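Local coordinates for protein P domain of VPI (Norovirus Hu/GI.7/TCH-060/USA/2003, PDB 4P1V) that forms the protruding domain of a norovirus capsid protein and binds the H-type 2 histo-blood group antigen, probably serving in attachment to host cells, at residues A[62-67]-A[156-161]; A[112-117]-A[149-154]. All coordinates share one frame; numbering follows the deposited sequence.

Contact 1. Residues A[62-67]-A[156-161]. With FUC (alpha-L-fucopyranose), chain E.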
ATOM      1  N   GLN A  62       2.743  -3.820   1.427  1.00  2.48           N
ATOM      2  CA  GLN A  62       3.440  -5.106   1.449  1.00  2.24           C
ATOM      3  C   GLN A  62       3.067  -5.988   0.244  1.00  2.05           C
ATOM      4  O   GLN A  62       3.657  -7.044   0.041  1.00  2.75           O
ATOM      5  CB  GLN A  62       3.139  -5.861   2.756  1.00  2.53           C
ATOM      6  CG  GLN A  62       3.821  -5.236   3.963  1.00  3.56           C
ATOM      7  CD  GLN A  62       3.240  -5.642   5.295  1.00  6.49           C
ATOM      8  OE1 GLN A  62       2.030  -5.838   5.435  1.00  4.66           O
ATOM      9  NE2 GLN A  62       4.095  -5.710   6.309  1.00  5.53           N
ATOM     10  N   VAL A  63       2.100  -5.550  -0.562  1.00  3.71           N
ATOM     11  CA  VAL A  63       1.535  -6.391  -1.626  1.00  2.19           C
ATOM     12  C   VAL A  63       2.470  -6.519  -2.835  1.00  2.23           C
ATOM     13  O   VAL A  63       2.860  -5.515  -3.418  1.00  2.87           O
ATOM     14  CB  VAL A  63       0.160  -5.817  -2.073  1.00  2.46           C
ATOM     15  CG1 VAL A  63      -0.334  -6.472  -3.365  1.00  3.07           C
ATOM     16  CG2 VAL A  63      -0.875  -5.963  -0.944  1.00  3.38           C
ATOM     17  N   ALA A  64       2.807  -7.753  -3.214  1.00  2.38           N
ATOM     18  CA  ALA A  64       3.664  -8.020  -4.379  1.00  2.24           C
ATOM     19  C   ALA A  64       5.066  -7.404  -4.275  1.00  2.54           C
ATOM     20  O   ALA A  64       5.568  -6.792  -5.226  1.00  3.88           O
ATOM     21  CB  ALA A  64       2.975  -7.604  -5.695  1.00  3.04           C
ATOM     22  N   ARG A  65       5.689  -7.596  -3.112  1.00  4.28           N
ATOM     23  CA  ARG A  65       7.045  -7.129  -2.838  1.00  3.89           C
ATOM     24  C   ARG A  65       7.914  -8.315  -2.495  1.00  3.04           C
ATOM     25  O   ARG A  65       7.419  -9.371  -2.102  1.00  3.65           O
ATOM     26  CB  ARG A  65       7.033  -6.171  -1.669  1.00  2.96           C
ATOM     27  CG  ARG A  65       6.174  -5.031  -1.919  1.00 10.08           C
ATOM     28  CD  ARG A  65       6.442  -4.016  -0.890  1.00 17.30           C
ATOM     29  NE  ARG A  65       7.612  -3.256  -1.266  1.00 16.19           N
ATOM     30  CZ  ARG A  65       8.148  -2.348  -0.476  1.00 17.40           C
ATOM     31  NH1 ARG A  65       7.576  -2.102   0.695  1.00 13.05           N
ATOM     32  NH2 ARG A  65       9.230  -1.694  -0.859  1.00 16.67           N
ATOM     33  N   ILE A  66       9.222  -8.137  -2.690  1.00  3.41           N
ATOM     34  CA  ILE A  66      10.193  -9.191  -2.465  1.00  5.06           C
ATOM     35  C   ILE A  66      11.388  -8.596  -1.756  1.00  2.53           C
ATOM     36  O   ILE A  66      11.817  -7.498  -2.088  1.00  4.22           O
ATOM     37  CB  ILE A  66      10.679  -9.789  -3.798  1.00  3.74           C
ATOM     38  CG1 ILE A  66       9.496 -10.389  -4.569  1.00  2.18           C
ATOM     39  CG2 ILE A  66      11.754 -10.831  -3.548  1.00  6.11           C
ATOM     40  CD1 ILE A  66       9.817 -11.022  -5.948  1.00  2.75           C
ATOM     41  N   ARG A  67      11.935  -9.333  -0.788  1.00  2.12           N
ATOM     42  CA  ARG A  67      13.190  -8.949  -0.169  1.00  3.72           C
ATOM     43  C   ARG A  67      14.058 -10.183  -0.019  1.00  4.85           C
ATOM     44  O   ARG A  67      13.582 -11.273   0.278  1.00  3.42           O
ATOM     45  CB  ARG A  67      12.958  -8.306   1.199  1.00  3.84           C
ATOM     46  CG  ARG A  67      14.209  -7.729   1.836  1.00  4.95           C
ATOM     47  CD  ARG A  67      13.870  -6.917   3.057  1.00  2.93           C
ATOM     48  NE  ARG A  67      15.069  -6.393   3.698  1.00  3.38           N
ATOM     49  CZ  ARG A  67      15.043  -5.515   4.691  1.00  3.73           C
ATOM     50  NH1 ARG A  67      13.879  -5.103   5.157  1.00  5.18           N
ATOM     51  NH2 ARG A  67      16.176  -5.088   5.222  1.00  8.76           N
ATOM     52  N   GLY A 156      12.227  -4.748  -2.915  1.00  3.84           N
ATOM     53  CA  GLY A 156      11.579  -4.114  -4.040  1.00  7.13           C
ATOM     54  C   GLY A 156      10.174  -4.564  -4.330  1.00  5.01           C
ATOM     55  O   GLY A 156       9.581  -5.307  -3.556  1.00  5.66           O
ATOM     56  N   THR A 157       9.660  -4.122  -5.472  1.00  3.81           N
ATOM     57  CA  THR A 157       8.246  -4.240  -5.789  1.00  3.89           C
ATOM     58  C   THR A 157       8.090  -4.750  -7.216  1.00  5.56           C
ATOM     59  O   THR A 157       8.833  -4.344  -8.104  1.00  5.37           O
ATOM     60  CB  THR A 157       7.562  -2.861  -5.652  1.00  3.59           C
ATOM     61  OG1 THR A 157       7.725  -2.394  -4.307  1.00  6.84           O
ATOM     62  CG2 THR A 157       6.070  -2.933  -5.987  1.00  4.79           C
ATOM     63  N   LEU A 158       7.134  -5.658  -7.424  1.00  3.68           N
ATOM     64  CA  LEU A 158       6.807  -6.123  -8.761  1.00  4.06           C
ATOM     65  C   LEU A 158       6.413  -4.916  -9.610  1.00  5.10           C
ATOM     66  O   LEU A 158       5.507  -4.161  -9.244  1.00  5.73           O
ATOM     67  CB  LEU A 158       5.659  -7.129  -8.701  1.00  4.11           C
ATOM     68  CG  LEU A 158       5.249  -7.711 -10.049  1.00  2.71           C
ATOM     69  CD1 LEU A 158       6.362  -8.556 -10.644  1.00  5.64           C
ATOM     70  CD2 LEU A 158       3.994  -8.537  -9.897  1.00  5.49           C
ATOM     71  N   ALA A 159       7.112  -4.732 -10.726  1.00  3.17           N
ATOM     72  CA  ALA A 159       6.899  -3.578 -11.600  1.00  4.99           C
ATOM     73  C   ALA A 159       6.049  -3.930 -12.807  1.00  4.28           C
ATOM     74  O   ALA A 159       5.205  -3.151 -13.217  1.00  5.09           O
ATOM     75  CB  ALA A 159       8.227  -2.999 -12.060  1.00  3.19           C
ATOM     76  N   TRP A 160       6.303  -5.090 -13.409  1.00  4.47           N
ATOM     77  CA  TRP A 160       5.519  -5.521 -14.556  1.00  3.59           C
ATOM     78  C   TRP A 160       5.738  -6.990 -14.811  1.00  5.55           C
ATOM     79  O   TRP A 160       6.656  -7.576 -14.247  1.00  3.25           O
ATOM     80  CB  TRP A 160       5.858  -4.698 -15.800  1.00  5.18           C
ATOM     81  CG  TRP A 160       7.315  -4.600 -16.236  1.00  4.00           C
ATOM     82  CD1 TRP A 160       8.292  -3.825 -15.677  1.00  3.59           C
ATOM     83  CD2 TRP A 160       7.919  -5.232 -17.385  1.00  5.62           C
ATOM     84  NE1 TRP A 160       9.469  -3.954 -16.386  1.00  3.93           N
ATOM     85  CE2 TRP A 160       9.263  -4.810 -17.437  1.00  4.38           C
ATOM     86  CE3 TRP A 160       7.451  -6.117 -18.366  1.00  5.07           C
ATOM     87  CZ2 TRP A 160      10.158  -5.245 -18.441  1.00  5.61           C
ATOM     88  CZ3 TRP A 160       8.335  -6.544 -19.361  1.00  7.31           C
ATOM     89  CH2 TRP A 160       9.670  -6.111 -19.383  1.00  6.14           C
ATOM     90  N   VAL A 161       4.894  -7.589 -15.654  1.00  3.59           N
ATOM     91  CA  VAL A 161       5.034  -9.013 -15.967  1.00  4.85           C
ATOM     92  C   VAL A 161       4.984  -9.240 -17.483  1.00  4.51           C
ATOM     93  O   VAL A 161       4.479  -8.406 -18.226  1.00  5.92           O
ATOM     94  CB  VAL A 161       3.944  -9.856 -15.269  1.00  3.75           C
ATOM     95  CG1 VAL A 161       4.076  -9.758 -13.738  1.00  4.66           C
ATOM     96  CG2 VAL A 161       2.566  -9.422 -15.723  1.00  5.32           C
TER
HETATM   97  C1  FUC E   3      11.953  -8.539 -20.950  1.00  4.35           C
HETATM   98  C2  FUC E   3      13.066  -7.845 -20.184  1.00  5.05           C
HETATM   99  C3  FUC E   3      14.220  -7.544 -21.128  1.00  7.72           C
HETATM  100  C4  FUC E   3      13.706  -6.758 -22.323  1.00 10.11           C
HETATM  101  C5  FUC E   3      12.555  -7.513 -22.969  1.00  8.49           C
HETATM  102  C6  FUC E   3      12.032  -6.718 -24.168  1.00 11.05           C
HETATM  103  O2  FUC E   3      13.524  -8.698 -19.125  1.00  6.99           O
HETATM  104  O3  FUC E   3      15.213  -6.772 -20.438  1.00 10.68           O
HETATM  105  O4  FUC E   3      13.249  -5.469 -21.888  1.00 13.48           O
HETATM  106  O5  FUC E   3      11.499  -7.688 -22.013  1.00  5.32           O
HETATM  107  O   HOH W   1       9.847  -0.967  -3.720  1.00 18.53           O
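Strands 65-73 and 153-162 are neighbours in the six-stranded antiparallel sheet of the P domain, probably part of the P2 subdomain, and Ile66 and Gly156 join them near the start of the first strand. They form a hydrogen-bonded pair: Gly156 N donates to Ile66 O at 2.9 Å, while the return bond from Ile66 N to Gly156 O reaches that oxygen well out of its carbonyl plane. One step back, Arg65 and Thr157 make the non-hydrogen-bonded pair, with CA atoms 4.3 Å apart. The pairing runs on into the preceding loop, where Ala64, in a left-handed backbone conformation, accepts an almost straight bond from Leu158 N to its O (2.9 Å). Beside this bond Ala64 CB packs on Leu158 CB at 4.1 Å.

Arg65 and Thr157 also meet through their side chains. Thr157 OG1 lies beside its own backbone N (chi1 -60°), with CG2 anti to it, which turns the hydroxyl to Arg65 NE. That bond is weak, 3.2 Å with a bent N-H angle of 132°. A water bridges the same two groups, accepting from Arg65 NH2 at 3.0 Å and lying 2.6 Å from Thr157 OG1. At NH1 the guanidinium bonds Ser61 O, and Arg65 packs on Ala24 of the second subunit.

Farther along, Ala159 and Trp160 form a classic beta bulge opposite His109, whose ring stacks on Trp160. The edge of the indole meets a bound fucose, CH2 lying 3.6 Å from FUC O5, and Arg126 NH2 hydrogen-bonds the same sugar. Main-chain bonds thus carry most of the polar pairing between the strands, whereas the direct side-chain bond is weak and the guanidinium, whose strongest partner is Ser61 O, is probably held mainly from its own loop.

Contact 2. Residues A[112-117]-A[149-154]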
ATOM      1  N   THR A 112      14.177  -3.187  -7.444  1.00  2.87           N
ATOM      2  CA  THR A 112      14.722  -3.260  -6.088  1.00  2.57           C
ATOM      3  C   THR A 112      15.827  -2.234  -5.823  1.00  3.51           C
ATOM      4  O   THR A 112      16.446  -1.701  -6.743  1.00  4.42           O
ATOM      5  CB  THR A 112      15.282  -4.675  -5.771  1.00  6.22           C
ATOM      6  OG1 THR A 112      16.426  -4.949  -6.587  1.00  7.33           O
ATOM      7  CG2 THR A 112      14.232  -5.751  -6.016  1.00  6.00           C
ATOM      8  N   PHE A 113      16.058  -1.940  -4.547  1.00  6.26           N
ATOM      9  CA  PHE A 113      17.217  -1.152  -4.161  1.00  4.07           C
ATOM     10  C   PHE A 113      17.930  -1.834  -3.018  1.00  5.33           C
ATOM     11  O   PHE A 113      17.345  -2.673  -2.339  1.00  5.52           O
ATOM     12  CB  PHE A 113      16.824   0.283  -3.793  1.00  5.90           C
ATOM     13  CG  PHE A 113      16.067   0.407  -2.479  1.00  6.16           C
ATOM     14  CD1 PHE A 113      14.737   0.012  -2.383  1.00  6.85           C
ATOM     15  CD2 PHE A 113      16.665   0.968  -1.357  1.00  9.71           C
ATOM     16  CE1 PHE A 113      14.028   0.143  -1.188  1.00  6.85           C
ATOM     17  CE2 PHE A 113      15.960   1.107  -0.157  1.00  7.70           C
ATOM     18  CZ  PHE A 113      14.640   0.684  -0.074  1.00  8.49           C
ATOM     19  N   LYS A 114      19.193  -1.466  -2.810  1.00  4.05           N
ATOM     20  CA  LYS A 114      19.986  -2.017  -1.722  1.00  4.95           C
ATOM     21  C   LYS A 114      19.702  -1.263  -0.427  1.00  6.75           C
ATOM     22  O   LYS A 114      19.893  -0.051  -0.328  1.00  8.42           O
ATOM     23  CB  LYS A 114      21.475  -1.958  -2.070  1.00  7.61           C
ATOM     24  CG  LYS A 114      22.356  -2.768  -1.137  1.00  9.83           C
ATOM     25  CD  LYS A 114      23.791  -2.773  -1.599  1.00 10.95           C
ATOM     26  CE  LYS A 114      24.687  -3.524  -0.639  1.00 16.09           C
ATOM     27  NZ  LYS A 114      26.034  -3.606  -1.248  1.00 22.75           N
ATOM     28  N   VAL A 115      19.225  -2.001   0.568  1.00  9.78           N
ATOM     29  CA  VAL A 115      18.833  -1.403   1.829  1.00 10.48           C
ATOM     30  C   VAL A 115      20.104  -1.109   2.628  1.00 19.49           C
ATOM     31  O   VAL A 115      21.088  -1.833   2.491  1.00 21.28           O
ATOM     32  CB  VAL A 115      17.936  -2.348   2.631  1.00 13.57           C
ATOM     33  CG1 VAL A 115      17.442  -1.662   3.911  1.00 16.49           C
ATOM     34  CG2 VAL A 115      16.755  -2.801   1.780  1.00 14.47           C
ATOM     35  N   ASP A 116      20.117  -0.060   3.435  1.00 26.75           N
ATOM     36  CA  ASP A 116      21.313   0.238   4.224  1.00 33.12           C
ATOM     37  C   ASP A 116      22.586   0.481   3.382  1.00 33.43           C
ATOM     38  O   ASP A 116      23.694   0.175   3.834  1.00 35.28           O
ATOM     39  CB  ASP A 116      21.583  -0.914   5.218  1.00 37.44           C
ATOM     40  CG  ASP A 116      20.466  -1.101   6.239  1.00 40.61           C
ATOM     41  OD1 ASP A 116      19.840  -0.088   6.632  1.00 39.62           O
ATOM     42  OD2 ASP A 116      20.221  -2.253   6.669  1.00 39.56           O
ATOM     43  N   GLN A 117      22.430   1.008   2.167  1.00 30.52           N
ATOM     44  CA  GLN A 117      23.563   1.315   1.281  1.00 27.32           C
ATOM     45  C   GLN A 117      23.553   2.820   1.056  1.00 23.99           C
ATOM     46  O   GLN A 117      22.490   3.384   0.789  1.00 21.82           O
ATOM     47  CB  GLN A 117      23.483   0.567  -0.064  1.00 28.59           C
ATOM     48  CG  GLN A 117      24.518   1.036  -1.116  1.00 31.53           C
ATOM     49  CD  GLN A 117      25.956   0.663  -0.786  1.00 32.84           C
ATOM     50  OE1 GLN A 117      26.253  -0.486  -0.465  1.00 30.01           O
ATOM     51  NE2 GLN A 117      26.846   1.653  -0.817  1.00 33.59           N
ATOM     52  N   ASP A 149      23.728  -4.485 -11.323  1.00  9.57           N
ATOM     53  CA  ASP A 149      24.608  -5.330 -10.504  1.00 10.09           C
ATOM     54  C   ASP A 149      24.180  -5.326  -9.042  1.00 10.55           C
ATOM     55  O   ASP A 149      24.929  -4.883  -8.167  1.00 11.27           O
ATOM     56  CB  ASP A 149      26.061  -4.855 -10.619  1.00 17.95           C
ATOM     57  CG  ASP A 149      27.053  -5.817  -9.964  1.00 25.63           C
ATOM     58  OD1 ASP A 149      26.763  -7.028  -9.888  1.00 23.13           O
ATOM     59  OD2 ASP A 149      28.130  -5.351  -9.529  1.00 33.34           O
ATOM     60  N   PRO A 150      22.977  -5.848  -8.761  1.00  8.13           N
ATOM     61  CA  PRO A 150      22.491  -5.851  -7.383  1.00  8.03           C
ATOM     62  C   PRO A 150      23.349  -6.746  -6.497  1.00  9.91           C
ATOM     63  O   PRO A 150      23.765  -7.828  -6.921  1.00  9.24           O
ATOM     64  CB  PRO A 150      21.074  -6.419  -7.509  1.00  8.26           C
ATOM     65  CG  PRO A 150      21.134  -7.261  -8.775  1.00  5.55           C
ATOM     66  CD  PRO A 150      22.017  -6.483  -9.690  1.00  6.73           C
ATOM     67  N   THR A 151      23.601  -6.276  -5.276  1.00  8.04           N
ATOM     68  CA  THR A 151      24.340  -7.020  -4.264  1.00  7.31           C
ATOM     69  C   THR A 151      23.668  -6.837  -2.909  1.00  7.94           C
ATOM     70  O   THR A 151      22.889  -5.906  -2.720  1.00  9.48           O
ATOM     71  CB  THR A 151      25.811  -6.541  -4.141  1.00 10.35           C
ATOM     72  OG1 THR A 151      25.854  -5.168  -3.736  1.00 15.01           O
ATOM     73  CG2 THR A 151      26.524  -6.666  -5.464  1.00 11.65           C
ATOM     74  N   GLY A 152      23.974  -7.716  -1.969  1.00  7.45           N
ATOM     75  CA  GLY A 152      23.486  -7.543  -0.615  1.00  7.35           C
ATOM     76  C   GLY A 152      21.977  -7.661  -0.460  1.00  7.36           C
ATOM     77  O   GLY A 152      21.324  -8.436  -1.154  1.00  6.61           O
ATOM     78  N   ASP A 153      21.433  -6.871   0.469  1.00  6.00           N
ATOM     79  CA  ASP A 153      20.037  -6.926   0.906  1.00  5.59           C
ATOM     80  C   ASP A 153      19.199  -6.060  -0.046  1.00  6.55           C
ATOM     81  O   ASP A 153      19.278  -4.834  -0.008  1.00  7.62           O
ATOM     82  CB  ASP A 153      20.007  -6.400   2.348  1.00  5.32           C
ATOM     83  CG  ASP A 153      18.655  -6.513   3.023  1.00  6.63           C
ATOM     84  OD1 ASP A 153      17.685  -7.064   2.455  1.00  6.80           O
ATOM     85  OD2 ASP A 153      18.591  -6.070   4.193  1.00  7.60           O
ATOM     86  N   GLN A 154      18.427  -6.708  -0.916  1.00  4.29           N
ATOM     87  CA  GLN A 154      17.605  -6.020  -1.916  1.00  3.93           C
ATOM     88  C   GLN A 154      16.133  -6.076  -1.539  1.00  6.78           C
ATOM     89  O   GLN A 154      15.619  -7.142  -1.221  1.00  5.69           O
ATOM     90  CB  GLN A 154      17.759  -6.687  -3.278  1.00  4.76           C
ATOM     91  CG  GLN A 154      19.153  -6.578  -3.879  1.00  5.40           C
ATOM     92  CD  GLN A 154      19.480  -5.176  -4.385  1.00  5.24           C
ATOM     93  OE1 GLN A 154      18.658  -4.541  -5.045  1.00  5.90           O
ATOM     94  NE2 GLN A 154      20.679  -4.690  -4.078  1.00  7.13           N
TER
HETATM   95  O   HOH W   2      20.533  -4.630   5.286  1.00 19.31           O
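The flat amide of Gln154 lies against strand 107-114, with the backbone of Phe113 and Lys114 over one face: Phe113 O sits above Gln154 CD, and Lys114 CA is 3.6 Å from Gln154 NE2. Pro150 CB stands over the other face, 3.7 Å from Gln154 CD. At the rim both polar atoms are bonded. Thr112 OG1 donates to a lone pair of Gln154 OE1 in the carbonyl plane (2.7 Å), and Gln154 NE2 donates within its own amide plane to Thr151 O (2.9 Å). These two bonds fix the rotation of the amide, which a bend at chi2 (-73°) folds back toward its own loop.

Lys114 runs fully extended from a CG anti to the backbone N. This carries NZ to Thr151 OG1 at 2.9 Å, with a weak second bond to Gln117 OE1. Val115 N donates to Asp153 O (2.9 Å). Beyond it, a water donates to Asp116 OD2 and to Asp153 OD2, itself salt-bridged to Arg67. Phe113 turns away, onto Pro209 of the second subunit. Lys114 and Gln154 thus pair, antiparallel and non-hydrogen-bonded, between neighbouring strands of the six-stranded sheet, with a type II beta turn from Lys114 to Gln117.

Overall arrangement
From the N terminus the chain reaches residues 62-67 and enters strand 65-73, then passes through strands 76-82 and 107-114. Segment 112-117 ends that last strand, and after strands 125-129 and 141-144 the chain returns at 149-154, closing the loop of contact 2. Strand 153-162 continues directly into 156-161, which closes the longer loop of contact 1, so contact 2 is nested inside it. This central strand has 65-73 along one edge and 107-114 along the other. The two centres lie 14 Å apart, Gly156 CA of contact 1 packs on Thr112 CG2 of contact 2, and both regions touch the second subunit.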